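Local coordinates for Lmo2349 protein (Listeria monocytogenes, PDB 4GVO), which probably binds L-cystine or related amino acids as the extracellular solute-binding component of an ABC transporter, at residues A[17-22]-A[172-177]; A[32-37]-A[231-236]; A[74-79]-A[93-98]. One frame throughout, in Å; residues are numbered along the deposited sequence. Where two conformers were deposited one is given.

Contact 1: residues A[17-22]-A[172-177]; sequences TQFPNV and PFAVDF. With HIS (histidine), chain E.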
loop_
_atom_site.group_PDB
_atom_site.type_symbol
_atom_site.label_atom_id
_atom_site.label_comp_id
_atom_site.label_asym_id
_atom_site.label_seq_id
_atom_site.Cartn_x
_atom_site.Cartn_y
_atom_site.Cartn_z
ATOM N N THR A 17 -1.131 2.872 -10.830
ATOM C CA THR A 17 0.034 2.718 -11.694
ATOM C C THR A 17 1.277 3.371 -11.118
ATOM O O THR A 17 2.325 3.371 -11.780
ATOM C CB THR A 17 -0.209 3.324 -13.095
ATOM O OG1 THR A 17 -0.395 4.748 -12.983
ATOM C CG2 THR A 17 -1.436 2.650 -13.757
ATOM N N GLN A 18 1.223 3.825 -9.859
ATOM C CA GLN A 18 2.293 4.646 -9.304
ATOM C C GLN A 18 2.908 4.034 -8.064
ATOM O O GLN A 18 3.443 4.748 -7.217
ATOM C CB GLN A 18 1.778 6.042 -8.983
ATOM C CG GLN A 18 1.179 6.748 -10.189
ATOM C CD GLN A 18 2.202 7.057 -11.249
ATOM O OE1 GLN A 18 3.204 7.713 -10.964
ATOM N NE2 GLN A 18 1.965 6.588 -12.482
ATOM N N PHE A 19 2.877 2.704 -7.967
ATOM C CA PHE A 19 3.575 1.986 -6.888
ATOM C C PHE A 19 4.553 1.011 -7.521
ATOM O O PHE A 19 4.191 -0.114 -7.930
ATOM C CB PHE A 19 2.603 1.307 -5.947
ATOM C CG PHE A 19 3.169 0.934 -4.583
ATOM C CD1 PHE A 19 4.510 0.707 -4.372
ATOM C CD2 PHE A 19 2.290 0.727 -3.495
ATOM C CE1 PHE A 19 4.977 0.352 -3.118
ATOM C CE2 PHE A 19 2.769 0.328 -2.251
ATOM C CZ PHE A 19 4.124 0.169 -2.066
ATOM N N PRO A 20 5.825 1.424 -7.638
ATOM C CA PRO A 20 6.793 0.548 -8.297
ATOM C C PRO A 20 6.834 -0.846 -7.697
ATOM O O PRO A 20 6.782 -1.002 -6.473
ATOM C CB PRO A 20 8.137 1.316 -8.098
ATOM C CG PRO A 20 7.721 2.767 -8.088
ATOM C CD PRO A 20 6.446 2.724 -7.257
ATOM N N ASN A 21 6.889 -1.848 -8.568
ATOM C CA ASN A 21 6.879 -3.236 -8.199
ATOM C C ASN A 21 5.596 -3.781 -7.595
ATOM O O ASN A 21 5.542 -4.971 -7.244
ATOM C CB ASN A 21 8.108 -3.660 -7.404
ATOM C CG ASN A 21 9.270 -4.076 -8.316
ATOM O OD1 ASN A 21 9.388 -3.608 -9.430
ATOM N ND2 ASN A 21 10.160 -4.881 -7.793
ATOM N N VAL A 22 4.574 -2.946 -7.513
ATOM C CA VAL A 22 3.283 -3.321 -6.894
ATOM C C VAL A 22 2.138 -3.173 -7.893
ATOM O O VAL A 22 1.372 -4.101 -8.131
ATOM C CB VAL A 22 3.050 -2.521 -5.616
ATOM C CG1 VAL A 22 1.594 -2.599 -5.171
ATOM C CG2 VAL A 22 4.037 -2.964 -4.531
ATOM N N PRO A 172 9.449 -0.600 5.249
ATOM C CA PRO A 172 10.764 -1.001 4.763
ATOM C C PRO A 172 10.834 -1.555 3.340
ATOM O O PRO A 172 11.764 -1.180 2.602
ATOM C CB PRO A 172 11.228 -1.979 5.781
ATOM C CG PRO A 172 10.682 -1.405 7.043
ATOM C CD PRO A 172 9.295 -0.943 6.673
ATOM N N PHE A 173 9.912 -2.433 2.889
ATOM C CA PHE A 173 10.087 -2.998 1.550
ATOM C C PHE A 173 10.069 -1.907 0.504
ATOM O O PHE A 173 10.750 -1.995 -0.511
ATOM C CB PHE A 173 9.083 -4.139 1.215
ATOM C CG PHE A 173 7.757 -3.701 0.668
ATOM C CD1 PHE A 173 7.614 -3.345 -0.665
ATOM C CD2 PHE A 173 6.605 -3.725 1.459
ATOM C CE1 PHE A 173 6.369 -3.004 -1.183
ATOM C CE2 PHE A 173 5.366 -3.334 0.961
ATOM C CZ PHE A 173 5.237 -2.971 -0.354
ATOM N N ALA A 174 9.231 -0.905 0.719
ATOM C CA ALA A 174 9.059 0.156 -0.238
ATOM C C ALA A 174 10.259 1.108 -0.232
ATOM O O ALA A 174 10.739 1.530 -1.292
ATOM C CB ALA A 174 7.727 0.900 -0.045
ATOM N N VAL A 175 10.738 1.463 0.953
ATOM C CA VAL A 175 11.904 2.300 1.146
ATOM C C VAL A 175 13.131 1.627 0.503
ATOM O O VAL A 175 13.878 2.265 -0.239
ATOM C CB VAL A 175 12.139 2.567 2.634
ATOM C CG1 VAL A 175 13.526 3.223 2.855
ATOM C CG2 VAL A 175 11.016 3.426 3.231
ATOM N N ASP A 176 13.294 0.353 0.753
ATOM C CA ASP A 176 14.448 -0.332 0.255
ATOM C C ASP A 176 14.477 -0.370 -1.278
ATOM O O ASP A 176 15.530 -0.152 -1.913
ATOM C CB ASP A 176 14.563 -1.747 0.829
ATOM C CG ASP A 176 14.983 -1.774 2.339
ATOM O OD1 ASP A 176 15.209 -0.691 2.929
ATOM O OD2 ASP A 176 15.101 -2.920 2.905
ATOM N N PHE A 177 13.322 -0.632 -1.893
ATOM C CA PHE A 177 13.261 -0.693 -3.348
ATOM C C PHE A 177 13.540 0.681 -3.968
ATOM O O PHE A 177 14.367 0.822 -4.907
ATOM C CB PHE A 177 11.948 -1.287 -3.868
ATOM C CG PHE A 177 11.942 -1.477 -5.363
ATOM C CD1 PHE A 177 12.720 -2.462 -5.930
ATOM C CD2 PHE A 177 11.223 -0.649 -6.191
ATOM C CE1 PHE A 177 12.798 -2.627 -7.279
ATOM C CE2 PHE A 177 11.239 -0.842 -7.556
ATOM C CZ PHE A 177 12.054 -1.826 -8.096
HETATM N N HIS E . -0.821 0.635 2.266
HETATM C CA HIS E . -1.558 1.887 1.913
HETATM C C HIS E . -2.905 1.972 2.550
HETATM O O HIS E . -3.370 0.959 3.093
HETATM C CB HIS E . -1.702 2.002 0.405
HETATM C CG HIS E . -0.513 2.651 -0.236
HETATM N ND1 HIS E . 0.704 2.089 -0.181
HETATM C CD2 HIS E . -0.352 3.891 -0.900
HETATM C CE1 HIS E . 1.592 2.917 -0.788
HETATM N NE2 HIS E . 0.928 3.990 -1.241
HETATM O OXT HIS E . -3.526 3.059 2.538
#

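Contact 2: residues A[32-37]-A[231-236]; sequences TGYDVE and EKWLGA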
loop_
_atom_site.group_PDB
_atom_site.type_symbol
_atom_site.label_atom_id
_atom_site.label_comp_id
_atom_site.label_asym_id
_atom_site.label_seq_id
_atom_site.Cartn_x
_atom_site.Cartn_y
_atom_site.Cartn_z
ATOM N N THR A 32 1.592 -4.273 -14.432
ATOM C CA THR A 32 2.209 -5.394 -13.733
ATOM C C THR A 32 2.591 -4.974 -12.308
ATOM O O THR A 32 2.138 -3.949 -11.840
ATOM C CB THR A 32 3.398 -5.948 -14.568
ATOM O OG1 THR A 32 3.834 -7.190 -14.029
ATOM C CG2 THR A 32 4.583 -4.935 -14.665
ATOM N N GLY A 33 3.392 -5.792 -11.610
ATOM C CA GLY A 33 3.734 -5.630 -10.218
ATOM C C GLY A 33 3.040 -6.665 -9.353
ATOM O O GLY A 33 2.128 -7.348 -9.799
ATOM N N TYR A 34 3.470 -6.752 -8.094
ATOM C CA TYR A 34 2.996 -7.782 -7.169
ATOM C C TYR A 34 1.469 -7.905 -7.122
ATOM O O TYR A 34 0.934 -8.967 -7.257
ATOM C CB TYR A 34 3.515 -7.415 -5.773
ATOM C CG TYR A 34 3.275 -8.442 -4.692
ATOM C CD1 TYR A 34 3.718 -9.759 -4.805
ATOM C CD2 TYR A 34 2.609 -8.095 -3.542
ATOM C CE1 TYR A 34 3.486 -10.654 -3.800
ATOM C CE2 TYR A 34 2.408 -9.010 -2.499
ATOM C CZ TYR A 34 2.835 -10.288 -2.637
ATOM O OH TYR A 34 2.651 -11.254 -1.649
ATOM N N ASP A 35 0.758 -6.806 -6.895
ATOM C CA ASP A 35 -0.683 -6.885 -6.692
ATOM C C ASP A 35 -1.378 -7.291 -7.983
ATOM O O ASP A 35 -2.333 -8.092 -7.961
ATOM C CB ASP A 35 -1.235 -5.574 -6.175
ATOM C CG ASP A 35 -0.975 -5.343 -4.695
ATOM O OD1 ASP A 35 0.186 -5.534 -4.260
ATOM O OD2 ASP A 35 -1.926 -4.876 -3.979
ATOM N N VAL A 36 -0.922 -6.723 -9.088
ATOM C CA VAL A 36 -1.484 -7.036 -10.394
ATOM C C VAL A 36 -1.275 -8.491 -10.747
ATOM O O VAL A 36 -2.238 -9.187 -11.140
ATOM C CB VAL A 36 -0.919 -6.098 -11.441
ATOM C CG1 VAL A 36 -1.345 -6.520 -12.869
ATOM C CG2 VAL A 36 -1.318 -4.666 -11.100
ATOM N N GLU A 37 -0.040 -8.975 -10.585
ATOM C CA GLU A 37 0.256 -10.358 -10.894
ATOM C C GLU A 37 -0.456 -11.326 -9.951
ATOM O O GLU A 37 -0.900 -12.402 -10.376
ATOM C CB GLU A 37 1.760 -10.595 -10.950
ATOM C CG GLU A 37 2.416 -9.772 -12.064
ATOM C CD GLU A 37 1.949 -10.056 -13.483
ATOM O OE1 GLU A 37 1.440 -11.168 -13.761
ATOM O OE2 GLU A 37 2.137 -9.178 -14.359
ATOM N N GLU A 231 9.038 -12.945 -3.543
ATOM C CA GLU A 231 10.472 -12.799 -3.777
ATOM C C GLU A 231 10.758 -11.952 -5.020
ATOM O O GLU A 231 11.613 -11.057 -4.998
ATOM C CB GLU A 231 11.167 -14.159 -3.888
ATOM C CG GLU A 231 12.657 -13.998 -4.182
ATOM C CD GLU A 231 13.574 -14.838 -3.320
ATOM O OE1 GLU A 231 13.114 -15.433 -2.325
ATOM O OE2 GLU A 231 14.779 -14.883 -3.637
ATOM N N LYS A 232 10.020 -12.223 -6.085
ATOM C CA LYS A 232 10.230 -11.502 -7.348
ATOM C C LYS A 232 10.039 -9.997 -7.183
ATOM O O LYS A 232 10.816 -9.186 -7.689
ATOM C CB LYS A 232 9.250 -12.044 -8.413
ATOM C CG LYS A 232 9.363 -11.370 -9.749
ATOM C CD LYS A 232 8.562 -12.054 -10.837
ATOM C CE LYS A 232 8.588 -11.278 -12.154
ATOM N NZ LYS A 232 7.741 -11.952 -13.191
ATOM N N TRP A 233 8.948 -9.615 -6.537
ATOM C CA TRP A 233 8.521 -8.226 -6.544
ATOM C C TRP A 233 8.921 -7.461 -5.310
ATOM O O TRP A 233 9.141 -6.267 -5.394
ATOM C CB TRP A 233 7.001 -8.169 -6.705
ATOM C CG TRP A 233 6.538 -8.611 -8.079
ATOM C CD1 TRP A 233 5.871 -9.771 -8.428
ATOM C CD2 TRP A 233 6.764 -7.897 -9.332
ATOM N NE1 TRP A 233 5.642 -9.824 -9.781
ATOM C CE2 TRP A 233 6.176 -8.695 -10.377
ATOM C CE3 TRP A 233 7.378 -6.730 -9.651
ATOM C CZ2 TRP A 233 6.196 -8.299 -11.689
ATOM C CZ3 TRP A 233 7.407 -6.322 -10.993
ATOM C CH2 TRP A 233 6.813 -7.086 -11.988
ATOM N N LEU A 234 8.911 -8.118 -4.150
ATOM C CA LEU A 234 9.212 -7.457 -2.886
ATOM C C LEU A 234 10.657 -7.630 -2.445
ATOM O O LEU A 234 11.120 -6.869 -1.601
ATOM C CB LEU A 234 8.263 -7.946 -1.782
ATOM C CG LEU A 234 6.750 -7.877 -2.052
ATOM C CD1 LEU A 234 5.965 -8.398 -0.820
ATOM C CD2 LEU A 234 6.285 -6.501 -2.580
ATOM N N GLY A 235 11.335 -8.659 -2.953
ATOM C CA GLY A 235 12.689 -8.984 -2.554
ATOM C C GLY A 235 12.737 -10.078 -1.520
ATOM O O GLY A 235 11.832 -10.235 -0.718
ATOM N N ALA A 236 13.833 -10.826 -1.526
ATOM C CA ALA A 236 14.016 -11.910 -0.615
ATOM C C ALA A 236 13.809 -11.493 0.848
ATOM O O ALA A 236 13.227 -12.254 1.605
ATOM C CB ALA A 236 15.412 -12.506 -0.798
#

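Contact 3: residues A[74-79]-A[93-98]; sequences AHQMEK and AYNNFP. With HIS (histidine), chain E.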
loop_
_atom_site.group_PDB
_atom_site.type_symbol
_atom_site.label_atom_id
_atom_site.label_comp_id
_atom_site.label_asym_id
_atom_site.label_seq_id
_atom_site.Cartn_x
_atom_site.Cartn_y
_atom_site.Cartn_z
ATOM N N ALA A 74 -7.202 -3.521 -5.175
ATOM C CA ALA A 74 -5.880 -4.141 -4.912
ATOM C C ALA A 74 -4.809 -3.081 -4.993
ATOM O O ALA A 74 -4.496 -2.631 -6.087
ATOM C CB ALA A 74 -5.604 -5.228 -5.952
ATOM N N HIS A 75 -4.330 -2.598 -3.851
ATOM C CA HIS A 75 -3.297 -1.601 -3.812
ATOM C C HIS A 75 -2.609 -1.611 -2.469
ATOM O O HIS A 75 -2.556 -0.592 -1.787
ATOM C CB HIS A 75 -3.890 -0.201 -4.108
ATOM C CG HIS A 75 -2.865 0.843 -4.509
ATOM N ND1 HIS A 75 -1.874 1.294 -3.678
ATOM C CD2 HIS A 75 -2.700 1.527 -5.714
ATOM C CE1 HIS A 75 -1.119 2.204 -4.353
ATOM N NE2 HIS A 75 -1.634 2.371 -5.567
ATOM N N GLN A 76 -2.131 -2.773 -2.053
ATOM C CA GLN A 76 -1.462 -2.895 -0.748
ATOM C C GLN A 76 -2.325 -2.317 0.377
ATOM O O GLN A 76 -1.830 -1.587 1.256
ATOM C CB GLN A 76 -0.086 -2.273 -0.792
ATOM C CG GLN A 76 0.907 -3.076 -1.628
ATOM C CD GLN A 76 1.295 -4.373 -0.956
ATOM O OE1 GLN A 76 1.741 -4.368 0.191
ATOM N NE2 GLN A 76 1.096 -5.485 -1.655
ATOM N N MET A 77 -3.629 -2.620 0.363
ATOM C CA MET A 77 -4.537 -1.955 1.304
ATOM C C MET A 77 -4.464 -2.579 2.702
ATOM O O MET A 77 -4.785 -3.757 2.904
ATOM C CB MET A 77 -5.997 -2.002 0.810
ATOM C CG MET A 77 -6.185 -1.323 -0.553
ATOM S SD MET A 77 -5.713 0.404 -0.612
ATOM C CE MET A 77 -7.158 1.160 0.137
ATOM N N GLU A 78 -4.078 -1.730 3.658
ATOM C CA GLU A 78 -4.015 -2.079 5.057
ATOM C C GLU A 78 -5.377 -2.172 5.680
ATOM O O GLU A 78 -6.224 -1.295 5.486
ATOM C CB GLU A 78 -3.190 -1.013 5.775
ATOM C CG GLU A 78 -1.703 -1.035 5.430
ATOM C CD GLU A 78 -1.026 0.289 5.832
ATOM O OE1 GLU A 78 -0.948 0.565 7.056
ATOM O OE2 GLU A 78 -0.610 1.063 4.952
ATOM N N LYS A 79 -5.599 -3.200 6.502
ATOM C CA LYS A 79 -6.823 -3.291 7.251
ATOM C C LYS A 79 -6.823 -2.278 8.383
ATOM O O LYS A 79 -5.866 -2.174 9.118
ATOM C CB LYS A 79 -7.054 -4.692 7.778
ATOM C CG LYS A 79 -8.402 -4.832 8.476
ATOM C CD LYS A 79 -8.519 -6.098 9.286
ATOM C CE LYS A 79 -8.621 -7.306 8.411
ATOM N NZ LYS A 79 -8.525 -8.505 9.281
ATOM N N ALA A 93 -4.446 -12.608 4.224
ATOM C CA ALA A 93 -3.547 -11.491 3.929
ATOM C C ALA A 93 -2.548 -11.893 2.861
ATOM O O ALA A 93 -2.194 -13.098 2.704
ATOM C CB ALA A 93 -2.785 -11.115 5.207
ATOM N N TYR A 94 -2.067 -10.911 2.107
ATOM C CA TYR A 94 -1.026 -11.169 1.148
ATOM C C TYR A 94 0.227 -10.290 1.262
ATOM O O TYR A 94 1.131 -10.368 0.423
ATOM C CB TYR A 94 -1.578 -11.200 -0.268
ATOM C CG TYR A 94 -2.072 -9.887 -0.860
ATOM C CD1 TYR A 94 -3.399 -9.484 -0.719
ATOM C CD2 TYR A 94 -1.217 -9.046 -1.574
ATOM C CE1 TYR A 94 -3.868 -8.322 -1.294
ATOM C CE2 TYR A 94 -1.673 -7.903 -2.184
ATOM C CZ TYR A 94 -3.013 -7.540 -2.061
ATOM O OH TYR A 94 -3.529 -6.414 -2.634
ATOM N N ASN A 95 0.322 -9.512 2.329
ATOM C CA ASN A 95 1.565 -8.806 2.669
ATOM C C ASN A 95 1.432 -8.295 4.118
ATOM O O ASN A 95 0.318 -8.295 4.665
ATOM C CB ASN A 95 1.880 -7.625 1.724
ATOM C CG ASN A 95 3.338 -7.280 1.705
ATOM O OD1 ASN A 95 4.165 -8.011 2.294
ATOM N ND2 ASN A 95 3.677 -6.190 1.061
ATOM N N ASN A 96 2.544 -7.847 4.665
ATOM C CA ASN A 96 2.617 -7.040 5.889
ATOM C C ASN A 96 3.027 -5.608 5.481
ATOM O O ASN A 96 3.860 -5.454 4.613
ATOM C CB ASN A 96 3.797 -7.505 6.789
ATOM C CG ASN A 96 3.643 -8.883 7.291
ATOM O OD1 ASN A 96 4.504 -9.727 7.054
ATOM N ND2 ASN A 96 2.542 -9.147 7.930
ATOM N N PHE A 97 2.506 -4.577 6.142
ATOM C CA PHE A 97 2.829 -3.208 5.779
ATOM C C PHE A 97 3.121 -2.414 7.083
ATOM O O PHE A 97 2.443 -1.430 7.396
ATOM C CB PHE A 97 1.691 -2.607 4.958
ATOM C CG PHE A 97 2.100 -1.563 3.966
ATOM C CD1 PHE A 97 2.409 -0.259 4.346
ATOM C CD2 PHE A 97 2.170 -1.883 2.612
ATOM C CE1 PHE A 97 2.768 0.695 3.392
ATOM C CE2 PHE A 97 2.563 -0.954 1.686
ATOM C CZ PHE A 97 2.843 0.344 2.076
ATOM N N PRO A 98 4.195 -2.802 7.808
ATOM C CA PRO A 98 4.500 -2.103 9.065
ATOM C C PRO A 98 5.006 -0.697 8.753
ATOM O O PRO A 98 5.905 -0.512 7.912
ATOM C CB PRO A 98 5.594 -2.960 9.705
ATOM C CG PRO A 98 6.207 -3.679 8.567
ATOM C CD PRO A 98 5.079 -3.950 7.613
HETATM N N HIS E . -0.821 0.635 2.266
HETATM C CA HIS E . -1.558 1.887 1.913
HETATM C C HIS E . -2.905 1.972 2.550
HETATM O O HIS E . -3.370 0.959 3.093
HETATM C CB HIS E . -1.702 2.002 0.405
HETATM C CG HIS E . -0.513 2.651 -0.236
HETATM N ND1 HIS E . 0.704 2.089 -0.181
HETATM C CD2 HIS E . -0.352 3.891 -0.900
HETATM C CE1 HIS E . 1.592 2.917 -0.788
HETATM N NE2 HIS E . 0.928 3.990 -1.241
HETATM O OXT HIS E . -3.526 3.059 2.538
HETATM O O HOH W 1 -4.987 -4.421 -1.529
HETATM O O HOH W 2 0.282 -0.703 8.963
#

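Contact 1: residues A[17-22]-A[172-177]
The amino-acid pocket has Phe19 as one of its walls, and that ring is backed by Phe173 and Ala174 from the first turn of helix 172-180. Phe19 is carried by a tight hairpin between strands 18-19 and 23-25. Gln18 and Phe19 form a classic beta bulge against the second strand, and Pro20 and Asn21 occupy the corners of a type II turn, Asn21 with positive phi (68°), closed by the bond from Val22 N to Phe19 O. The two phenylalanines present an instructive geometry. Their planes are almost parallel, 5° apart, yet neither ring lies over the other; they meet rim to rim, with Phe19 CZ 3.7 Å from Phe173 CZ. Phe173 reaches this position with CG between its own backbone N and carbonyl carbon (chi1 86°). Ala174 CB approaches Phe19 CE1 to 4.2 Å, while Val22 CG2 lies 3.6 Å above the plane of Phe19, over the ring centre, and also comes to the edge of Phe173 near CE1. Further along the helix, Phe177 receives the turn itself. The Asn21 amide stacks on one face of that ring, ND2 3.4 Å above the plane and offset toward the rim, and Pro20 CB comes to the ring edge, 3.8 Å from CE2. The amide is not held by the ring alone, since Asn21 ND2 also donates to Trp233 O. The bound histidine places its imidazole beside Phe19, and S-oxy cysteine, also found in the pocket, touches the same side chain. Around the contact, Phe97 of strand 95-104 also packs on Phe19, Gln76 lies against Val22 and Phe173, and Tyr238 near the C terminus touches Phe173 and is hydrogen-bonded to Asp176 OD2.

Contact 2: residues A[32-37]-A[231-236]
Tyr34 and Trp233 bring two backbones close, CA to CA 5.6 Å, where the start of helix 34-44 meets the last turn of helix 225-234. The arrangement belongs to the family 3 solute-binding fold, and it fastens the late helix to the region that follows the three-stranded hairpin sheet ending in strand 31-32. Gly33 stands at the N-cap position with an extended, positive-phi backbone (phi 108°), a conformation readily open to a residue without a side chain. That bare backbone is what the indole uses. Gly33 CA sits 3.6 Å from the centroid of the six-membered ring of Trp233, 2° off the ring normal, a CH-pi contact directly over the face. Tyr34 N lies above the same face, nearer CG, so the indole is laid flat against the first peptides of the helix. The opposite face of the indole is covered by CG of its own neighbour Lys232. Trp233 CG stands beside its backbone N and anti to the carbonyl carbon. Thr32 OG1 approaches CZ2 of the six-membered ring to 3.5 Å, and Glu37 CG comes within 4.0 Å of NE1 on the five-membered ring. Tyr34 also contributes its side chain: its CB packs on Trp233 CB at 3.7 Å, and its ring offers one face to Leu234 CD1, a second CH-pi contact 4.2 Å from the centroid. The phenol oxygen is bonded beyond the contact, to Tyr94 O. Lys30 has a long, weak ion pair with Glu37. The firmer grip on that carboxylate is local: Thr32 OG1 donates to Glu37 OE2 over 2.6 Å, reaching it on the anti side, 16° out of the carboxylate plane.

Contact 3: residues A[74-79]-A[93-98]
Gln76 sets CG beside its backbone N and then bends at chi2 (-71°), while Asn95 holds CG anti to its own N (chi1 -157°), and the two amides meet across the contact. Asn95 ND2 donates to Gln76 OE1 over 2.8 Å in a nearly straight bond (164°); the acceptor OE1 lies close to the plane of the Asn95 amide, while the donor is tilted from the carbonyl plane of Gln76. The same OE1 also comes to the edge of the Phe97 ring, 3.5 Å from CD2. The other end of the Gln76 amide is fixed by Asp35, whose OD1 accepts from NE2, so both polar atoms of this buried group have partners. Phe97 serves as a floor of the ligand pocket: the amino N of the bound histidine stands 3.6 Å above the ring centre. The same nitrogen lies 2.6 Å from Gln76 O and 2.7 Å from Glu78 OE2, a setting consistent with recognition of the amino group of a free amino acid. The ligand carboxylate is met by Glu78 N, which donates to its O over 2.8 Å. Of two waters, one accepts from His75 N and Met77 N and donates to Tyr94 OH, which is also hydrogen-bonded to Asp35 OD2; the other donates to Phe97 O and to Glu78 OE1, which also accepts from Asn128 ND2. The loop after strand 72-73 thus lies beside the start of strand 95-104, with strand 191-202 bonded to both, Phe200 stacked on Tyr94, and helices 34-44 and 172-180 packed on Gln76.

How the contacts relate
Contacts 1 and 3 both reach the bound histidine, Phe19 and Phe97 lining the same pocket, whereas contact 2 lies farther off, with the side chain of Leu234 about 11 Å from that ligand. The centres of contacts 1 and 2 are about 9 Å apart and are joined through the hairpin turn: Asn21 O lies 2.9 Å from Tyr34 N, probably a hydrogen bond. Between contacts 1 and 3, Phe173 CE2 packs 3.7 Å from Phe97 CE2. Contacts 2 and 3 meet at Tyr94, whose OH is 2.6 Å from Asp35 OD2. Asp35 therefore acts in a second shell, holding both Tyr94 and the pocket residue Gln76.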